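Local structure of N-acetylgalactosaminyltransferase 7 (Homo sapiens, 6IWR) at residues 169-174 with 207-212; 185-190 with 221-226. The protein belongs to the polypeptide GalNAc transferase group and joins a family 2 glycosyltransferase domain of GT-A fold to a ricin-type beta-trefoil lectin domain. One frame throughout, in Å; residues are numbered along the deposited sequence.

How the contacts relate
From the N terminus, the chain first supplies segment 169-174 at the end of helix 160-173, then runs through strand 179-186 into segment 185-190. Strand 209-213 follows, and its segment 207-212 closes the loop of contact 1 over 32 intervening residues; helix 219-230 then closes contact 2 over 30. The segments alternate, so the two loops cross instead of nesting. Their centres lie about 17 Å apart, and strands 179-186 and 209-213, neighbours in one sheet, join them through a probable hydrogen bond from Asp186 N to Phe212 O. Contact 1 ties a helix to one face of this sheet, and contact 2 ties another helix to the opposite face.

Contact 1: 169-174 with 207-212; sequences SVIKRT and GLVKVF
Ile171 directs its terminal methyl at Leu208, and the two methyls meet end to end, Ile171 CD1 standing 3.8 Å from Leu208 CD1. The same methyl lies 4.2 Å from Val209 CG2, so a single carbon of the helix meets both of the residues that touch it, Leu208 and Val209. Its placement follows from the torsions: with CG1 beside the backbone N and opposite the carbonyl carbon (chi1 -59°), the long branch of Ile171 extends off the helix toward the strand while CG2 takes no part. The backbones themselves stay well separated, the CA atoms of Ile171 and Leu208 being 9.5 Å apart, and no hydrogen bond spans the gap. Only 75 Å² is buried, all of it by these three residues, of which Val209 is the buried one.

Ile182 of the neighbouring strand also touches Ile171, and Trp205 adds an aromatic neighbour, so the small overlap belongs to a wider apolar layer. Leu208 further rests on Leu179, and Val209 on Ile202.

Behind the apolar tip, the helical segment is tied back on itself. Thr174 OG1 donates to Val170 O at 2.8 Å, lying in the carbonyl plane on a lone pair, with a C=O...OG1 angle of 136°. Trp250 NE1 is also bonded to this hydroxyl, which thereby links the end of the segment to a more distant part of the chain.

The example illustrates how a helix can meet a strand that is not its sequence neighbour. Helix 160-173 connects parallel strands 149-155 and 179-186, and through Ile171 it reaches one strand further, to the start of 209-213. Such layering is that of the beta-alpha-beta crossovers in the Rossmann-like part of the GT-A fold.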
ATOM      1  N   SER A 169      -1.804  24.994  23.385  1.00 29.54           N
ATOM      2  CA  SER A 169      -0.852  25.738  22.577  1.00 23.56           C
ATOM      3  C   SER A 169      -1.408  27.111  22.200  1.00 25.41           C
ATOM      4  O   SER A 169      -0.709  28.120  22.321  1.00 25.73           O
ATOM      5  CB  SER A 169      -0.479  24.890  21.361  1.00 23.06           C
ATOM      6  OG  SER A 169      -0.737  25.526  20.133  1.00 27.90           O
ATOM      7  N   VAL A 170      -2.680  27.176  21.786  1.00 28.11           N
ATOM      8  CA  VAL A 170      -3.294  28.455  21.414  1.00 27.97           C
ATOM      9  C   VAL A 170      -3.356  29.393  22.615  1.00 29.05           C
ATOM     10  O   VAL A 170      -3.014  30.586  22.522  1.00 23.50           O
ATOM     11  CB  VAL A 170      -4.695  28.231  20.819  1.00 28.44           C
ATOM     12  CG1 VAL A 170      -5.430  29.569  20.701  1.00 23.48           C
ATOM     13  CG2 VAL A 170      -4.602  27.522  19.478  1.00 24.26           C
ATOM     14  N   ILE A 171      -3.807  28.867  23.760  1.00 25.87           N
ATOM     15  CA  ILE A 171      -3.788  29.636  24.997  1.00 23.83           C
ATOM     16  C   ILE A 171      -2.362  30.085  25.324  1.00 27.58           C
ATOM     17  O   ILE A 171      -2.127  31.238  25.705  1.00 28.70           O
ATOM     18  CB  ILE A 171      -4.417  28.796  26.124  1.00 26.57           C
ATOM     19  CG1 ILE A 171      -5.857  28.422  25.756  1.00 27.79           C
ATOM     20  CG2 ILE A 171      -4.361  29.530  27.449  1.00 19.98           C
ATOM     21  CD1 ILE A 171      -6.902  29.132  26.587  1.00 30.15           C
ATOM     22  N   LYS A 172      -1.376  29.212  25.122  1.00 23.52           N
ATOM     23  CA  LYS A 172      -0.033  29.556  25.586  1.00 25.61           C
ATOM     24  C   LYS A 172       0.596  30.680  24.769  1.00 24.05           C
ATOM     25  O   LYS A 172       1.269  31.546  25.326  1.00 27.20           O
ATOM     26  CB  LYS A 172       0.879  28.336  25.578  1.00 21.76           C
ATOM     27  CG  LYS A 172       2.120  28.556  26.409  1.00 21.61           C
ATOM     28  CD  LYS A 172       2.897  27.268  26.632  1.00 27.02           C
ATOM     29  CE  LYS A 172       4.131  27.489  27.466  1.00 27.17           C
ATOM     30  NZ  LYS A 172       5.025  26.303  27.417  1.00 28.62           N
ATOM     31  N   ARG A 173       0.428  30.681  23.456  1.00 25.30           N
ATOM     32  CA  ARG A 173       1.239  31.561  22.627  1.00 25.34           C
ATOM     33  C   ARG A 173       0.438  32.699  22.014  1.00 25.36           C
ATOM     34  O   ARG A 173       0.929  33.392  21.113  1.00 31.22           O
ATOM     35  CB  ARG A 173       1.937  30.749  21.547  1.00 26.02           C
ATOM     36  CG  ARG A 173       2.609  29.535  22.129  1.00 22.79           C
ATOM     37  CD  ARG A 173       3.473  28.861  21.124  1.00 25.17           C
ATOM     38  NE  ARG A 173       4.336  27.902  21.801  1.00 28.80           N
ATOM     39  CZ  ARG A 173       4.106  26.595  21.889  1.00 29.86           C
ATOM     40  NH1 ARG A 173       4.962  25.826  22.545  1.00 32.74           N
ATOM     41  NH2 ARG A 173       3.036  26.059  21.322  1.00 28.70           N
ATOM     42  N   THR A 174      -0.769  32.930  22.501  1.00 24.48           N
ATOM     43  CA  THR A 174      -1.576  33.964  21.914  1.00 24.56           C
ATOM     44  C   THR A 174      -1.838  35.040  22.941  1.00 22.63           C
ATOM     45  O   THR A 174      -2.332  34.742  24.037  1.00 21.18           O
ATOM     46  CB  THR A 174      -2.896  33.380  21.398  1.00 22.10           C
ATOM     47  OG1 THR A 174      -2.594  32.357  20.455  1.00 23.08           O
ATOM     48  CG2 THR A 174      -3.678  34.409  20.673  1.00 20.74           C
ATOM     49  N   GLY A 207     -14.626  29.710  30.817  1.00 29.16           N
ATOM     50  CA  GLY A 207     -15.533  30.122  29.765  1.00 22.07           C
ATOM     51  C   GLY A 207     -14.861  30.648  28.521  1.00 22.60           C
ATOM     52  O   GLY A 207     -15.540  30.868  27.521  1.00 33.08           O
ATOM     53  N   LEU A 208     -13.542  30.846  28.544  1.00 26.36           N
ATOM     54  CA  LEU A 208     -12.837  31.244  27.332  1.00 23.80           C
ATOM     55  C   LEU A 208     -13.017  30.204  26.233  1.00 28.65           C
ATOM     56  O   LEU A 208     -13.145  30.555  25.052  1.00 28.92           O
ATOM     57  CB  LEU A 208     -11.352  31.446  27.649  1.00 28.11           C
ATOM     58  CG  LEU A 208     -10.554  32.479  26.835  1.00 27.24           C
ATOM     59  CD1 LEU A 208      -9.540  31.743  25.990  1.00 28.52           C
ATOM     60  CD2 LEU A 208     -11.443  33.387  25.983  1.00 20.27           C
ATOM     61  N   VAL A 209     -13.014  28.920  26.609  1.00 23.42           N
ATOM     62  CA  VAL A 209     -13.135  27.795  25.695  1.00 21.23           C
ATOM     63  C   VAL A 209     -14.530  27.218  25.841  1.00 25.77           C
ATOM     64  O   VAL A 209     -15.040  27.073  26.952  1.00 30.21           O
ATOM     65  CB  VAL A 209     -12.072  26.724  25.994  1.00 26.78           C
ATOM     66  CG1 VAL A 209     -12.131  25.553  24.963  1.00 26.24           C
ATOM     67  CG2 VAL A 209     -10.689  27.366  26.094  1.00 23.32           C
ATOM     68  N   LYS A 210     -15.156  26.908  24.726  1.00 26.07           N
ATOM     69  CA  LYS A 210     -16.514  26.408  24.758  1.00 27.27           C
ATOM     70  C   LYS A 210     -16.639  25.356  23.664  1.00 32.54           C
ATOM     71  O   LYS A 210     -15.871  25.349  22.694  1.00 30.54           O
ATOM     72  CB  LYS A 210     -17.537  27.565  24.598  1.00 28.19           C
ATOM     73  CG  LYS A 210     -17.144  28.648  23.574  1.00 28.51           C
ATOM     74  CD  LYS A 210     -17.994  29.925  23.643  1.00 29.64           C
ATOM     75  CE  LYS A 210     -17.651  30.805  24.869  1.00 35.46           C
ATOM     76  NZ  LYS A 210     -16.853  32.018  24.533  1.00 31.43           N
ATOM     77  N   VAL A 211     -17.570  24.425  23.860  1.00 30.43           N
ATOM     78  CA  VAL A 211     -17.811  23.355  22.905  1.00 28.23           C
ATOM     79  C   VAL A 211     -19.274  23.403  22.526  1.00 29.72           C
ATOM     80  O   VAL A 211     -20.128  23.655  23.374  1.00 31.43           O
ATOM     81  CB  VAL A 211     -17.443  21.968  23.472  1.00 30.45           C
ATOM     82  CG1 VAL A 211     -18.296  21.642  24.693  1.00 26.07           C
ATOM     83  CG2 VAL A 211     -17.596  20.914  22.396  1.00 32.09           C
ATOM     84  N   PHE A 212     -19.560  23.169  21.258  1.00 32.00           N
ATOM     85  CA  PHE A 212     -20.924  23.019  20.783  1.00 34.02           C
ATOM     86  C   PHE A 212     -21.002  21.703  20.038  1.00 34.42           C
ATOM     87  O   PHE A 212     -20.141  21.413  19.202  1.00 35.65           O
ATOM     88  CB  PHE A 212     -21.357  24.175  19.873  1.00 32.86           C
ATOM     89  CG  PHE A 212     -21.349  25.523  20.553  1.00 32.11           C
ATOM     90  CD1 PHE A 212     -22.118  25.755  21.676  1.00 31.78           C
ATOM     91  CD2 PHE A 212     -20.575  26.561  20.051  1.00 35.10           C
ATOM     92  CE1 PHE A 212     -22.110  26.988  22.294  1.00 34.13           C
ATOM     93  CE2 PHE A 212     -20.560  27.810  20.670  1.00 31.80           C
ATOM     94  CZ  PHE A 212     -21.336  28.024  21.795  1.00 29.08           C
TER

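Contact 2: 185-190 with 221-226; sequences IDDFSN and IQARSI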
ATOM      1  N   ILE A 185     -15.992  22.662  17.937  1.00 30.95           N
ATOM      2  CA  ILE A 185     -17.190  22.147  17.283  1.00 32.35           C
ATOM      3  C   ILE A 185     -17.067  20.634  17.217  1.00 33.05           C
ATOM      4  O   ILE A 185     -16.270  20.089  16.441  1.00 33.59           O
ATOM      5  CB  ILE A 185     -17.393  22.729  15.878  1.00 29.41           C
ATOM      6  CG1 ILE A 185     -17.505  24.243  15.924  1.00 23.11           C
ATOM      7  CG2 ILE A 185     -18.653  22.131  15.265  1.00 28.54           C
ATOM      8  CD1 ILE A 185     -18.803  24.724  16.466  1.00 26.52           C
ATOM      9  N   ASP A 186     -17.878  19.959  18.021  1.00 35.11           N
ATOM     10  CA  ASP A 186     -17.943  18.503  18.039  1.00 33.00           C
ATOM     11  C   ASP A 186     -18.827  18.043  16.897  1.00 33.62           C
ATOM     12  O   ASP A 186     -20.043  18.252  16.935  1.00 34.93           O
ATOM     13  CB  ASP A 186     -18.522  18.032  19.365  1.00 33.24           C
ATOM     14  CG  ASP A 186     -18.492  16.544  19.502  1.00 36.60           C
ATOM     15  OD1 ASP A 186     -18.370  15.846  18.466  1.00 37.49           O
ATOM     16  OD2 ASP A 186     -18.567  16.081  20.657  1.00 39.03           O
ATOM     17  N   ASP A 187     -18.240  17.417  15.883  1.00 32.09           N
ATOM     18  CA  ASP A 187     -19.050  16.910  14.772  1.00 32.55           C
ATOM     19  C   ASP A 187     -19.472  15.462  15.019  1.00 36.55           C
ATOM     20  O   ASP A 187     -19.126  14.541  14.273  1.00 33.67           O
ATOM     21  CB  ASP A 187     -18.304  17.035  13.455  1.00 35.75           C
ATOM     22  CG  ASP A 187     -19.232  16.953  12.269  1.00 35.22           C
ATOM     23  OD1 ASP A 187     -20.403  17.377  12.418  1.00 35.34           O
ATOM     24  OD2 ASP A 187     -18.796  16.451  11.208  1.00 39.89           O
ATOM     25  N   PHE A 188     -20.223  15.271  16.107  1.00 37.07           N
ATOM     26  CA  PHE A 188     -20.961  14.030  16.335  1.00 41.97           C
ATOM     27  C   PHE A 188     -20.036  12.872  16.722  1.00 41.57           C
ATOM     28  O   PHE A 188     -20.221  11.747  16.266  1.00 42.79           O
ATOM     29  CB  PHE A 188     -21.793  13.662  15.101  1.00 38.67           C
ATOM     30  CG  PHE A 188     -22.999  12.850  15.416  1.00 38.81           C
ATOM     31  CD1 PHE A 188     -23.896  13.282  16.378  1.00 39.68           C
ATOM     32  CD2 PHE A 188     -23.246  11.660  14.759  1.00 40.03           C
ATOM     33  CE1 PHE A 188     -25.019  12.532  16.687  1.00 38.61           C
ATOM     34  CE2 PHE A 188     -24.373  10.902  15.056  1.00 32.05           C
ATOM     35  CZ  PHE A 188     -25.257  11.339  16.018  1.00 36.61           C
ATOM     36  N   SER A 189     -19.046  13.147  17.573  1.00 40.22           N
ATOM     37  CA  SER A 189     -18.129  12.118  18.052  1.00 39.22           C
ATOM     38  C   SER A 189     -18.868  11.066  18.881  1.00 41.75           C
ATOM     39  O   SER A 189     -19.910  11.333  19.484  1.00 45.46           O
ATOM     40  CB  SER A 189     -17.018  12.753  18.899  1.00 37.16           C
ATOM     41  OG  SER A 189     -16.338  13.799  18.225  1.00 34.75           O
ATOM     42  N   ASN A 190     -18.307   9.858  18.936  1.00 42.53           N
ATOM     43  CA  ASN A 190     -18.839   8.848  19.840  1.00 43.76           C
ATOM     44  C   ASN A 190     -17.925   8.513  21.009  1.00 45.97           C
ATOM     45  O   ASN A 190     -18.398   7.921  21.978  1.00 50.51           O
ATOM     46  CB  ASN A 190     -19.152   7.548  19.087  1.00 39.66           C
ATOM     47  CG  ASN A 190     -18.259   7.345  17.907  1.00 45.77           C
ATOM     48  OD1 ASN A 190     -18.454   7.975  16.866  1.00 54.78           O
ATOM     49  ND2 ASN A 190     -17.250   6.491  18.052  1.00 44.03           N
ATOM     50  N   ILE A 221     -16.698  20.192   6.121  1.00 33.96           N
ATOM     51  CA  ILE A 221     -16.983  21.488   5.514  1.00 33.15           C
ATOM     52  C   ILE A 221     -18.144  22.173   6.222  1.00 33.53           C
ATOM     53  O   ILE A 221     -18.064  23.342   6.609  1.00 35.10           O
ATOM     54  CB  ILE A 221     -17.290  21.317   4.018  1.00 34.43           C
ATOM     55  CG1 ILE A 221     -16.125  20.630   3.318  1.00 33.63           C
ATOM     56  CG2 ILE A 221     -17.635  22.652   3.391  1.00 28.86           C
ATOM     57  CD1 ILE A 221     -16.455  20.223   1.935  1.00 40.11           C
ATOM     58  N   GLN A 222     -19.270  21.481   6.346  1.00 33.27           N
ATOM     59  CA  GLN A 222     -20.406  22.133   6.976  1.00 35.05           C
ATOM     60  C   GLN A 222     -20.165  22.365   8.465  1.00 33.13           C
ATOM     61  O   GLN A 222     -20.765  23.270   9.057  1.00 33.29           O
ATOM     62  CB  GLN A 222     -21.677  21.324   6.728  1.00 28.81           C
ATOM     63  CG  GLN A 222     -22.073  21.256   5.235  1.00 38.41           C
ATOM     64  CD  GLN A 222     -21.741  22.528   4.398  1.00 41.26           C
ATOM     65  OE1 GLN A 222     -22.058  23.669   4.768  1.00 33.68           O
ATOM     66  NE2 GLN A 222     -21.116  22.306   3.244  1.00 37.12           N
ATOM     67  N   ALA A 223     -19.286  21.579   9.090  1.00 33.05           N
ATOM     68  CA  ALA A 223     -18.948  21.845  10.488  1.00 31.73           C
ATOM     69  C   ALA A 223     -18.221  23.180  10.634  1.00 30.45           C
ATOM     70  O   ALA A 223     -18.455  23.917  11.600  1.00 28.96           O
ATOM     71  CB  ALA A 223     -18.096  20.708  11.061  1.00 27.63           C
ATOM     72  N   ARG A 224     -17.327  23.502   9.688  1.00 27.56           N
ATOM     73  CA  ARG A 224     -16.667  24.801   9.717  1.00 27.89           C
ATOM     74  C   ARG A 224     -17.679  25.929   9.568  1.00 25.32           C
ATOM     75  O   ARG A 224     -17.528  26.992  10.186  1.00 27.05           O
ATOM     76  CB  ARG A 224     -15.595  24.881   8.629  1.00 26.62           C
ATOM     77  CG  ARG A 224     -14.320  24.071   8.898  1.00 25.11           C
ATOM     78  CD  ARG A 224     -13.199  24.557   7.994  1.00 25.47           C
ATOM     79  NE  ARG A 224     -12.134  23.577   7.892  1.00 32.75           N
ATOM     80  CZ  ARG A 224     -11.875  22.865   6.802  1.00 37.12           C
ATOM     81  NH1 ARG A 224     -12.601  23.050   5.711  1.00 35.54           N
ATOM     82  NH2 ARG A 224     -10.889  21.969   6.806  1.00 38.05           N
ATOM     83  N   SER A 225     -18.733  25.715   8.773  1.00 26.71           N
ATOM     84  CA  SER A 225     -19.738  26.764   8.602  1.00 27.26           C
ATOM     85  C   SER A 225     -20.550  26.971   9.879  1.00 29.07           C
ATOM     86  O   SER A 225     -20.829  28.114  10.270  1.00 27.26           O
ATOM     87  CB  SER A 225     -20.648  26.432   7.422  1.00 30.87           C
ATOM     88  OG  SER A 225     -19.993  26.619   6.175  1.00 31.37           O
ATOM     89  N   ILE A 226     -20.952  25.880  10.535  1.00 24.64           N
ATOM     90  CA  ILE A 226     -21.555  25.986  11.860  1.00 29.31           C
ATOM     91  C   ILE A 226     -20.620  26.723  12.812  1.00 30.09           C
ATOM     92  O   ILE A 226     -21.055  27.576  13.600  1.00 29.86           O
ATOM     93  CB  ILE A 226     -21.905  24.585  12.401  1.00 33.71           C
ATOM     94  CG1 ILE A 226     -22.974  23.919  11.518  1.00 27.59           C
ATOM     95  CG2 ILE A 226     -22.288  24.674  13.884  1.00 25.91           C
ATOM     96  CD1 ILE A 226     -23.032  22.433  11.663  1.00 28.91           C
TER
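Strand 179-186 gives way to loop just where helix 219-230 passes closest: the CA atoms of Asp187 and Ala223 are 6.5 Å apart. The chain bends there in an inverse gamma turn about Asp187, closed by a weak bond from Phe188 N to Asp186 O; the helix keeps regular bonds such as Ile226 N to Gln222 O.

Ala223 and Ile226, one turn apart, present the apolar side of the helix. Ile185 meets both with different branches. Its CG2 lies 4.1 Å from Ala223 O and near the alanine methyl, whereas CD1, on its other branch, comes within 4.3 Å of Ile226 CG2. Asp187 adds its carboxylate carbon, CG, which stands 4.1 Å from Ala223 CB; CG lies opposite the backbone N (chi1 -161°), which brings the acid against this side of the helix.

The oxygens of Asp187 look past this methyl for their partners. OD1 accepts from Asn214 ND2 and from Glu218 N, and OD2 has a weak bond from Gly219 N, which places the carboxylate at the N-terminal end of helix 219-230.

Asp186 points the other way and organises the loop. Its OD1 accepts from Ser189 N at 2.9 Å in an almost straight bond (170°), an Asx motif, and from Ser189 OG, also at 2.9 Å, which arrives from 41° above the carboxylate plane. Salt-bridged through OD2 to Arg213, Asp186 also ties the loop to the end of the adjacent strand 209-213.

Van der Waals packing alone therefore joins the segments, with no hydrogen bond between them: a methyl lies near a carbonyl oxygen and a carboxylate against the alanine methyl. The successive acids divide the polar work: Asp186 fixes the loop, and Asp187, held near the first residues of helix 219-230, probably gains from the positive end of its dipole.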